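Local coordinates for protein nitrilotriacetate monooxygenase (Burkholderia pseudomallei, PDB 3SDO) that probably acts as a flavin-dependent monooxygenase of the bacterial luciferase-like family, using reduced FMN and molecular oxygen to oxidise an organic substrate, at residues 151-155 / 222-228; 230-236 / 262-268; 162-166 / 213-217. All coordinates share one frame. Residue numbers count along the deposited sequence, not the author numbering.

Contact 1: residues 151-155 / 222-228; sequences YAIAA and SDDGIDL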
loop_
_atom_site.group_PDB
_atom_site.type_symbol
_atom_site.label_atom_id
_atom_site.label_comp_id
_atom_site.label_asym_id
_atom_site.label_seq_id
_atom_site.Cartn_x
_atom_site.Cartn_y
_atom_site.Cartn_z
ATOM N N TYR A 151 12.902 -16.441 -11.857
ATOM C CA TYR A 151 11.671 -17.233 -11.960
ATOM C C TYR A 151 11.506 -18.251 -10.834
ATOM O O TYR A 151 10.410 -18.420 -10.305
ATOM C CB TYR A 151 11.551 -17.899 -13.331
ATOM C CG TYR A 151 11.415 -16.872 -14.431
ATOM C CD1 TYR A 151 10.216 -16.203 -14.644
ATOM C CD2 TYR A 151 12.504 -16.540 -15.230
ATOM C CE1 TYR A 151 10.097 -15.242 -15.663
ATOM C CE2 TYR A 151 12.400 -15.588 -16.237
ATOM C CZ TYR A 151 11.198 -14.947 -16.444
ATOM O OH TYR A 151 11.121 -14.011 -17.448
ATOM N N ALA A 152 12.590 -18.923 -10.473
ATOM C CA ALA A 152 12.576 -19.863 -9.348
ATOM C C ALA A 152 12.187 -19.118 -8.057
ATOM O O ALA A 152 11.345 -19.597 -7.288
ATOM C CB ALA A 152 13.938 -20.559 -9.192
ATOM N N ILE A 153 12.781 -17.946 -7.846
ATOM C CA ILE A 153 12.465 -17.105 -6.686
ATOM C C ILE A 153 10.983 -16.743 -6.661
ATOM O O ILE A 153 10.328 -16.874 -5.633
ATOM C CB ILE A 153 13.341 -15.800 -6.674
ATOM C CG1 ILE A 153 14.796 -16.132 -6.324
ATOM C CG2 ILE A 153 12.812 -14.739 -5.700
ATOM C CD1 ILE A 153 15.748 -14.924 -6.502
ATOM N N ALA A 154 10.474 -16.289 -7.803
ATOM C CA ALA A 154 9.088 -15.867 -7.940
ATOM C C ALA A 154 8.102 -17.027 -7.722
ATOM O O ALA A 154 7.055 -16.859 -7.101
ATOM C CB ALA A 154 8.871 -15.239 -9.324
ATOM N N ALA A 155 8.440 -18.202 -8.222
ATOM C CA ALA A 155 7.567 -19.363 -8.057
ATOM C C ALA A 155 7.466 -19.754 -6.589
ATOM O O ALA A 155 6.366 -20.001 -6.099
ATOM C CB ALA A 155 8.055 -20.561 -8.912
ATOM N N SER A 222 8.857 -14.116 -21.779
ATOM C CA SER A 222 9.871 -15.127 -22.065
ATOM C C SER A 222 9.286 -16.527 -21.959
ATOM O O SER A 222 8.147 -16.717 -21.499
ATOM C CB SER A 222 11.029 -15.001 -21.064
ATOM O OG SER A 222 10.654 -15.452 -19.765
ATOM N N ASP A 223 10.089 -17.505 -22.362
ATOM C CA ASP A 223 9.696 -18.897 -22.278
ATOM C C ASP A 223 9.371 -19.228 -20.820
ATOM O O ASP A 223 8.301 -19.771 -20.543
ATOM C CB ASP A 223 10.796 -19.823 -22.823
ATOM C CG ASP A 223 10.926 -19.757 -24.347
ATOM O OD1 ASP A 223 10.184 -18.985 -25.006
ATOM O OD2 ASP A 223 11.784 -20.484 -24.890
ATOM N N ASP A 224 10.272 -18.887 -19.895
ATOM C CA ASP A 224 10.040 -19.161 -18.472
ATOM C C ASP A 224 8.832 -18.363 -17.944
ATOM O O ASP A 224 8.063 -18.861 -17.119
ATOM C CB ASP A 224 11.260 -18.800 -17.625
ATOM C CG ASP A 224 12.434 -19.750 -17.832
ATOM O OD1 ASP A 224 12.277 -20.810 -18.454
ATOM O OD2 ASP A 224 13.537 -19.407 -17.368
ATOM N N GLY A 225 8.706 -17.114 -18.393
ATOM C CA GLY A 225 7.574 -16.265 -18.006
ATOM C C GLY A 225 6.230 -16.895 -18.350
ATOM O O GLY A 225 5.320 -16.942 -17.524
ATOM N N ILE A 226 6.109 -17.398 -19.568
ATOM C CA ILE A 226 4.866 -18.023 -20.032
ATOM C C ILE A 226 4.562 -19.279 -19.223
ATOM O O ILE A 226 3.427 -19.530 -18.831
ATOM C CB ILE A 226 4.933 -18.321 -21.540
ATOM C CG1 ILE A 226 4.857 -17.007 -22.305
ATOM C CG2 ILE A 226 3.785 -19.243 -21.996
ATOM C CD1 ILE A 226 5.185 -17.118 -23.793
ATOM N N ASP A 227 5.598 -20.060 -18.953
ATOM C CA ASP A 227 5.432 -21.261 -18.176
ATOM C C ASP A 227 4.989 -20.968 -16.731
ATOM O O ASP A 227 4.117 -21.649 -16.180
ATOM C CB ASP A 227 6.732 -22.051 -18.163
ATOM C CG ASP A 227 6.516 -23.485 -17.765
ATOM O OD1 ASP A 227 5.678 -24.158 -18.418
ATOM O OD2 ASP A 227 7.168 -23.923 -16.798
ATOM N N LEU A 228 5.600 -19.973 -16.105
ATOM C CA LEU A 228 5.153 -19.585 -14.776
ATOM C C LEU A 228 3.691 -19.158 -14.837
ATOM O O LEU A 228 2.917 -19.540 -13.973
ATOM C CB LEU A 228 6.023 -18.464 -14.195
ATOM C CG LEU A 228 5.684 -18.012 -12.777
ATOM C CD1 LEU A 228 5.719 -19.145 -11.796
ATOM C CD2 LEU A 228 6.636 -16.871 -12.359
HETATM O O HOH W 1 9.312 -12.857 -18.959
#
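Two neighbouring outer helices of a luciferase-like TIM barrel run side by side here: residues 151-155 in the first turns of helix 150-165 and residues 222-228 at the start of helix 223-232. Their segment axes are nearly parallel, 13° apart and 10.9 Å at closest approach. Tyr151 comes first and does most of the bridging. Its ring reaches across to the N-terminal end of the other helix, where Asp224 CB lies over one face, 3.6 Å from the ring centroid and 16° off its normal, a CH-pi contact. Leu228 CD2 lies at the edge of the same ring, 4.3 Å from Tyr151 CD1. One turn on, Ala154 CB touches Leu228 CD2 at 4.1 Å, and Ala155 CB meets Leu228 CD1 at 4.0 Å, so Leu228 meets both alanine methyls as well as the edge of the tyrosine ring. Thr130 also packs on Tyr151, Ala154 and Leu228. Tyr151 and Ser222 are both predicted FMN-binding residues, as is Ser221 just before; the contact therefore probably borders the flavin site, near the C-terminal ends of the barrel strands where luciferase-like enzymes hold their cofactor. Ser222 is the N-cap of helix 223-232: Gly225 N donates to Ser222 OG at 2.9 Å. Tyr151 OH stands 2.8 Å from that same Ser222 OG, and water 1 ties the two ends together, 2.6 Å from Tyr151 OH and accepting from Ser222 N at 3.1 Å.

Contact 2: residues 230-236 / 262-268; sequences GRSADAV and RNPDHVK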
loop_
_atom_site.group_PDB
_atom_site.type_symbol
_atom_site.label_atom_id
_atom_site.label_comp_id
_atom_site.label_asym_id
_atom_site.label_seq_id
_atom_site.Cartn_x
_atom_site.Cartn_y
_atom_site.Cartn_z
ATOM N N GLY A 230 1.275 -20.064 -16.927
ATOM C CA GLY A 230 0.477 -21.289 -17.090
ATOM C C GLY A 230 0.326 -22.102 -15.813
ATOM O O GLY A 230 -0.754 -22.647 -15.545
ATOM N N ARG A 231 1.388 -22.159 -15.009
ATOM C CA ARG A 231 1.367 -22.910 -13.757
ATOM C C ARG A 231 0.690 -22.178 -12.609
ATOM O O ARG A 231 0.259 -22.827 -11.653
ATOM C CB ARG A 231 2.783 -23.239 -13.309
ATOM C CG ARG A 231 3.434 -24.339 -14.144
ATOM C CD ARG A 231 4.941 -24.277 -14.066
ATOM N NE ARG A 231 5.410 -24.089 -12.695
ATOM C CZ ARG A 231 6.452 -23.326 -12.340
ATOM N NH1 ARG A 231 7.167 -22.642 -13.242
ATOM N NH2 ARG A 231 6.788 -23.242 -11.060
ATOM N N SER A 232 0.622 -20.840 -12.671
ATOM C CA SER A 232 0.232 -20.072 -11.461
ATOM C C SER A 232 -0.602 -18.795 -11.650
ATOM O O SER A 232 -1.091 -18.254 -10.668
ATOM C CB SER A 232 1.480 -19.738 -10.618
ATOM O OG SER A 232 2.305 -18.757 -11.269
ATOM N N ALA A 233 -0.806 -18.317 -12.872
ATOM C CA ALA A 233 -1.599 -17.084 -13.048
ATOM C C ALA A 233 -3.092 -17.363 -13.233
ATOM O O ALA A 233 -3.466 -18.366 -13.843
ATOM C CB ALA A 233 -1.068 -16.295 -14.220
ATOM N N ASP A 234 -3.927 -16.457 -12.729
ATOM C CA ASP A 234 -5.371 -16.422 -13.034
ATOM C C ASP A 234 -5.646 -15.556 -14.250
ATOM O O ASP A 234 -6.640 -15.758 -14.951
ATOM C CB ASP A 234 -6.151 -15.856 -11.853
ATOM C CG ASP A 234 -5.985 -16.687 -10.608
ATOM O OD1 ASP A 234 -6.256 -17.899 -10.685
ATOM O OD2 ASP A 234 -5.601 -16.143 -9.556
ATOM N N ALA A 235 -4.780 -14.569 -14.477
ATOM C CA ALA A 235 -4.945 -13.617 -15.564
ATOM C C ALA A 235 -3.557 -13.167 -16.002
ATOM O O ALA A 235 -2.673 -12.991 -15.175
ATOM C CB ALA A 235 -5.772 -12.417 -15.118
ATOM N N VAL A 236 -3.370 -13.029 -17.307
ATOM C CA VAL A 236 -2.094 -12.743 -17.880
ATOM C C VAL A 236 -2.265 -11.599 -18.834
ATOM O O VAL A 236 -3.192 -11.581 -19.624
ATOM C CB VAL A 236 -1.532 -13.976 -18.628
ATOM C CG1 VAL A 236 -0.128 -13.691 -19.174
ATOM C CG2 VAL A 236 -1.527 -15.210 -17.692
ATOM N N ARG A 262 -4.021 -27.535 -15.243
ATOM C CA ARG A 262 -5.029 -26.543 -14.899
ATOM C C ARG A 262 -6.045 -26.405 -16.025
ATOM O O ARG A 262 -5.806 -26.813 -17.150
ATOM C CB ARG A 262 -4.374 -25.198 -14.586
ATOM C CG ARG A 262 -3.413 -25.217 -13.400
ATOM C CD ARG A 262 -2.700 -23.893 -13.257
ATOM N NE ARG A 262 -3.591 -22.849 -12.756
ATOM C CZ ARG A 262 -3.563 -21.561 -13.106
ATOM N NH1 ARG A 262 -2.699 -21.076 -13.998
ATOM N NH2 ARG A 262 -4.423 -20.741 -12.538
ATOM N N ASN A 263 -7.184 -25.814 -15.714
ATOM C CA ASN A 263 -8.225 -25.586 -16.711
ATOM C C ASN A 263 -7.943 -24.232 -17.372
ATOM O O ASN A 263 -8.008 -23.203 -16.694
ATOM C CB ASN A 263 -9.594 -25.596 -16.021
ATOM C CG ASN A 263 -10.731 -25.380 -16.987
ATOM O OD1 ASN A 263 -10.513 -25.030 -18.146
ATOM N ND2 ASN A 263 -11.972 -25.590 -16.514
ATOM N N PRO A 264 -7.589 -24.230 -18.682
ATOM C CA PRO A 264 -7.189 -22.981 -19.348
ATOM C C PRO A 264 -8.322 -21.970 -19.487
ATOM O O PRO A 264 -8.066 -20.782 -19.701
ATOM C CB PRO A 264 -6.726 -23.441 -20.726
ATOM C CG PRO A 264 -7.317 -24.772 -20.939
ATOM C CD PRO A 264 -7.509 -25.391 -19.596
ATOM N N ASP A 265 -9.562 -22.448 -19.366
ATOM C CA ASP A 265 -10.760 -21.605 -19.355
ATOM C C ASP A 265 -10.676 -20.561 -18.221
ATOM O O ASP A 265 -11.253 -19.490 -18.316
ATOM C CB ASP A 265 -11.977 -22.549 -19.170
ATOM C CG ASP A 265 -13.344 -21.873 -19.341
ATOM O OD1 ASP A 265 -13.440 -20.789 -19.941
ATOM O OD2 ASP A 265 -14.349 -22.496 -18.876
ATOM N N HIS A 266 -9.950 -20.878 -17.151
ATOM C CA HIS A 266 -9.854 -19.983 -15.993
ATOM C C HIS A 266 -8.509 -19.269 -15.924
ATOM O O HIS A 266 -8.132 -18.747 -14.876
ATOM C CB HIS A 266 -10.100 -20.748 -14.703
ATOM C CG HIS A 266 -11.400 -21.479 -14.693
ATOM N ND1 HIS A 266 -12.570 -20.898 -15.129
ATOM C CD2 HIS A 266 -11.718 -22.736 -14.302
ATOM C CE1 HIS A 266 -13.551 -21.776 -15.028
ATOM N NE2 HIS A 266 -13.062 -22.902 -14.537
ATOM N N VAL A 267 -7.785 -19.247 -17.033
ATOM C CA VAL A 267 -6.589 -18.410 -17.131
ATOM C C VAL A 267 -6.879 -17.389 -18.184
ATOM O O VAL A 267 -6.816 -17.690 -19.382
ATOM C CB VAL A 267 -5.354 -19.199 -17.526
ATOM C CG1 VAL A 267 -4.108 -18.243 -17.555
ATOM C CG2 VAL A 267 -5.180 -20.422 -16.593
ATOM N N LYS A 268 -7.220 -16.186 -17.739
ATOM C CA LYS A 268 -7.674 -15.139 -18.637
ATOM C C LYS A 268 -6.488 -14.428 -19.306
ATOM O O LYS A 268 -5.497 -14.087 -18.643
ATOM C CB LYS A 268 -8.511 -14.114 -17.862
ATOM C CG LYS A 268 -9.661 -14.701 -17.040
ATOM C CD LYS A 268 -10.710 -15.403 -17.903
ATOM C CE LYS A 268 -11.909 -15.733 -17.049
ATOM N NZ LYS A 268 -13.004 -16.427 -17.742
HETATM O O HOH W 2 -7.739 -19.547 -12.328
#
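Arg262 lays its guanidinium across the C-terminal end of helix 223-232, with Ser232 CA over one face and carbonyl oxygens at its edge. Arg262 NH1 donates to Gly230 O at 2.9 Å and to Ala233 O at 2.8 Å, while Arg262 NH2 also reaches Ala233 O at 2.9 Å. The positive charge thus gathers backbone acceptors where the helix gives way to the next strand. Asp234 adds a long salt bridge, Asp234 OD1 to Arg262 NH2 at 3.9 Å; the stronger partner of its carboxylate is Ile216 N, to which Asp234 OD2 is hydrogen-bonded. Water 2 donates to Asp234 OD1 at 2.8 Å and to His266 O at 2.7 Å.

Beyond the arginine, the two segments become adjoining parallel strands of the TIM barrel. Lys268 N donates to Asp234 O at 2.9 Å and Val236 N to Lys268 O at 2.7 Å, two bonds embracing the bridge between Ala235 and Lys268, whose CA atoms lie 4.4 Å apart. Val267 CA makes a CH...O contact of 3.4 Å with Asp234 O. Val236 CG2 packs on Val267 CG1 at 4.0 Å.

The connection is a beta-alpha-beta crossover: strand 235-238, helix 243-259, then strand 268-277. Val236 and Val267 both rest on Val253 of that helix, while on the other flank Ala235 forms backbone hydrogen bonds with Ile216 and Gln218 of strand 215-218.

Contact 3: residues 162-166 / 213-217; sequences QGLWD and QPVIF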
loop_
_atom_site.group_PDB
_atom_site.type_symbol
_atom_site.label_atom_id
_atom_site.label_comp_id
_atom_site.label_asym_id
_atom_site.label_seq_id
_atom_site.Cartn_x
_atom_site.Cartn_y
_atom_site.Cartn_z
ATOM N N GLN A 162 0.526 -17.930 -1.224
ATOM C CA GLN A 162 -0.705 -18.678 -1.343
ATOM C C GLN A 162 -0.901 -19.691 -0.202
ATOM O O GLN A 162 -2.012 -19.855 0.284
ATOM C CB GLN A 162 -0.796 -19.347 -2.727
ATOM C CG GLN A 162 -1.066 -18.339 -3.835
ATOM C CD GLN A 162 -1.208 -18.996 -5.188
ATOM O OE1 GLN A 162 -0.529 -19.971 -5.468
ATOM N NE2 GLN A 162 -2.090 -18.470 -6.026
ATOM N N GLY A 163 0.169 -20.372 0.217
ATOM C CA GLY A 163 0.131 -21.196 1.410
ATOM C C GLY A 163 -0.302 -20.430 2.652
ATOM O O GLY A 163 -1.154 -20.890 3.427
ATOM N N LEU A 164 0.272 -19.251 2.851
ATOM C CA LEU A 164 -0.120 -18.397 3.999
ATOM C C LEU A 164 -1.576 -17.979 3.936
ATOM O O LEU A 164 -2.263 -17.900 4.972
ATOM C CB LEU A 164 0.764 -17.151 4.089
ATOM C CG LEU A 164 2.214 -17.390 4.493
ATOM C CD1 LEU A 164 3.031 -16.134 4.230
ATOM C CD2 LEU A 164 2.331 -17.795 5.962
ATOM N N TRP A 165 -2.057 -17.727 2.726
ATOM C CA TRP A 165 -3.461 -17.346 2.532
ATOM C C TRP A 165 -4.434 -18.469 2.884
ATOM O O TRP A 165 -5.617 -18.214 3.024
ATOM C CB TRP A 165 -3.734 -16.868 1.097
ATOM C CG TRP A 165 -3.228 -15.486 0.798
ATOM C CD1 TRP A 165 -3.000 -14.467 1.704
ATOM C CD2 TRP A 165 -2.897 -14.948 -0.500
ATOM N NE1 TRP A 165 -2.541 -13.345 1.038
ATOM C CE2 TRP A 165 -2.470 -13.614 -0.306
ATOM C CE3 TRP A 165 -2.906 -15.467 -1.797
ATOM C CZ2 TRP A 165 -2.073 -12.799 -1.363
ATOM C CZ3 TRP A 165 -2.504 -14.650 -2.860
ATOM C CH2 TRP A 165 -2.104 -13.337 -2.643
ATOM N N ASP A 166 -3.961 -19.706 2.999
ATOM C CA ASP A 166 -4.834 -20.790 3.441
ATOM C C ASP A 166 -4.664 -21.126 4.929
ATOM O O ASP A 166 -5.109 -22.181 5.373
ATOM C CB ASP A 166 -4.642 -22.022 2.535
ATOM C CG ASP A 166 -5.310 -21.853 1.157
ATOM O OD1 ASP A 166 -6.031 -20.843 0.956
ATOM O OD2 ASP A 166 -5.151 -22.745 0.280
ATOM N N GLN A 213 -8.935 -16.013 -2.032
ATOM C CA GLN A 213 -7.633 -15.395 -2.106
ATOM C C GLN A 213 -7.643 -14.341 -3.207
ATOM O O GLN A 213 -8.454 -14.413 -4.152
ATOM C CB GLN A 213 -6.569 -16.412 -2.515
ATOM C CG GLN A 213 -6.434 -17.632 -1.637
ATOM C CD GLN A 213 -5.261 -18.506 -2.079
ATOM O OE1 GLN A 213 -4.708 -18.333 -3.180
ATOM N NE2 GLN A 213 -4.868 -19.432 -1.221
ATOM N N PRO A 214 -6.697 -13.393 -3.134
ATOM C CA PRO A 214 -6.586 -12.429 -4.202
ATOM C C PRO A 214 -6.237 -13.091 -5.540
ATOM O O PRO A 214 -5.610 -14.157 -5.561
ATOM C CB PRO A 214 -5.450 -11.514 -3.738
ATOM C CG PRO A 214 -5.355 -11.689 -2.288
ATOM C CD PRO A 214 -5.823 -13.065 -1.986
ATOM N N VAL A 215 -6.682 -12.473 -6.627
ATOM C CA VAL A 215 -6.440 -12.969 -7.986
ATOM C C VAL A 215 -4.976 -12.699 -8.425
ATOM O O VAL A 215 -4.414 -11.593 -8.189
ATOM C CB VAL A 215 -7.428 -12.330 -8.968
ATOM C CG1 VAL A 215 -7.249 -12.882 -10.395
ATOM C CG2 VAL A 215 -8.873 -12.569 -8.479
ATOM N N ILE A 216 -4.346 -13.705 -9.024
ATOM C CA ILE A 216 -2.962 -13.561 -9.463
ATOM C C ILE A 216 -2.912 -13.153 -10.931
ATOM O O ILE A 216 -3.434 -13.862 -11.816
ATOM C CB ILE A 216 -2.149 -14.865 -9.272
ATOM C CG1 ILE A 216 -2.195 -15.330 -7.823
ATOM C CG2 ILE A 216 -0.679 -14.684 -9.727
ATOM C CD1 ILE A 216 -1.823 -14.284 -6.779
ATOM N N PHE A 217 -2.279 -12.003 -11.162
ATOM C CA PHE A 217 -1.967 -11.483 -12.480
ATOM C C PHE A 217 -0.477 -11.671 -12.732
ATOM O O PHE A 217 0.343 -11.580 -11.804
ATOM C CB PHE A 217 -2.309 -9.989 -12.557
ATOM C CG PHE A 217 -3.778 -9.710 -12.679
ATOM C CD1 PHE A 217 -4.624 -9.924 -11.624
ATOM C CD2 PHE A 217 -4.296 -9.207 -13.854
ATOM C CE1 PHE A 217 -5.958 -9.663 -11.738
ATOM C CE2 PHE A 217 -5.641 -8.973 -13.999
ATOM C CZ PHE A 217 -6.472 -9.210 -12.950
HETATM O O HOH W 3 -4.191 -16.536 -5.178
#
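Residues 213-217 lead into strand 215-218, one of the parallel strands of the TIM barrel, and pack against the last turn of helix 150-165, which lies outside the barrel wall. Gln213 makes the main polar link. Its side chain extends to the helix end, where Gln213 NE2 donates to Asp166 OD1 at 2.8 Å. Asp166 is a shared acceptor there, for it also forms salt bridges with Arg208 and Arg443. Gln213 NE2 lies 3.6 Å from Trp165 CB as well, and Gln213 OE1 sits at the edge of the indole. Pro214 follows and covers one face of that ring system: Pro214 CD is 3.5 Å from the centroid of the six-membered ring and only 1° off its normal, a CH-pi contact, while Pro214 CG approaches Trp165 CZ2 at 3.6 Å. The indole nitrogen, Trp165 NE1, donates to Ala110 O of helix 106-119, so the tryptophan joins two helices and the strand entry. Val215 turns its CA-to-CB bond away from helix 150-165. With Ile216 the side chain points back toward the helix: Ile216 CD1 meets the edge of the indole at Trp165 CZ3, 4.0 Å away, and Ile216 CG1 lies 3.6 Å from Gln162 NE2. This buried contact is thus helix-on-sheet packing around one tryptophan, at the barrel's N-terminal strand ends. A water completes it: water 3 accepts from Gln162 NE2 at 3.0 Å and donates to Gln213 OE1 at 2.7 Å and Pro214 O at 2.8 Å.

In the fold
All three contacts lie within the luciferase-like barrel domain. Contacts 1 and 3 use opposite ends of helix 150-165, with centres about 17 Å apart; contact 2, about 14 Å from the centre of each, touches both. It shares helix 223-232 with contact 1, where Arg231 NH2 lies 3.7 Å from Ala155 CB. It meets contact 3 through adjacent sheet strands 215-218 and 235-238, with Ala235 CB 3.6 Å from Phe217 CE2. Along the chain, both segments of contact 3 fall between those of contact 1, and contact 2 follows. Helix 150-165 is thereby held at one end to the start of strand 215-218 and at the other to helix 223-232, beside the predicted FMN site.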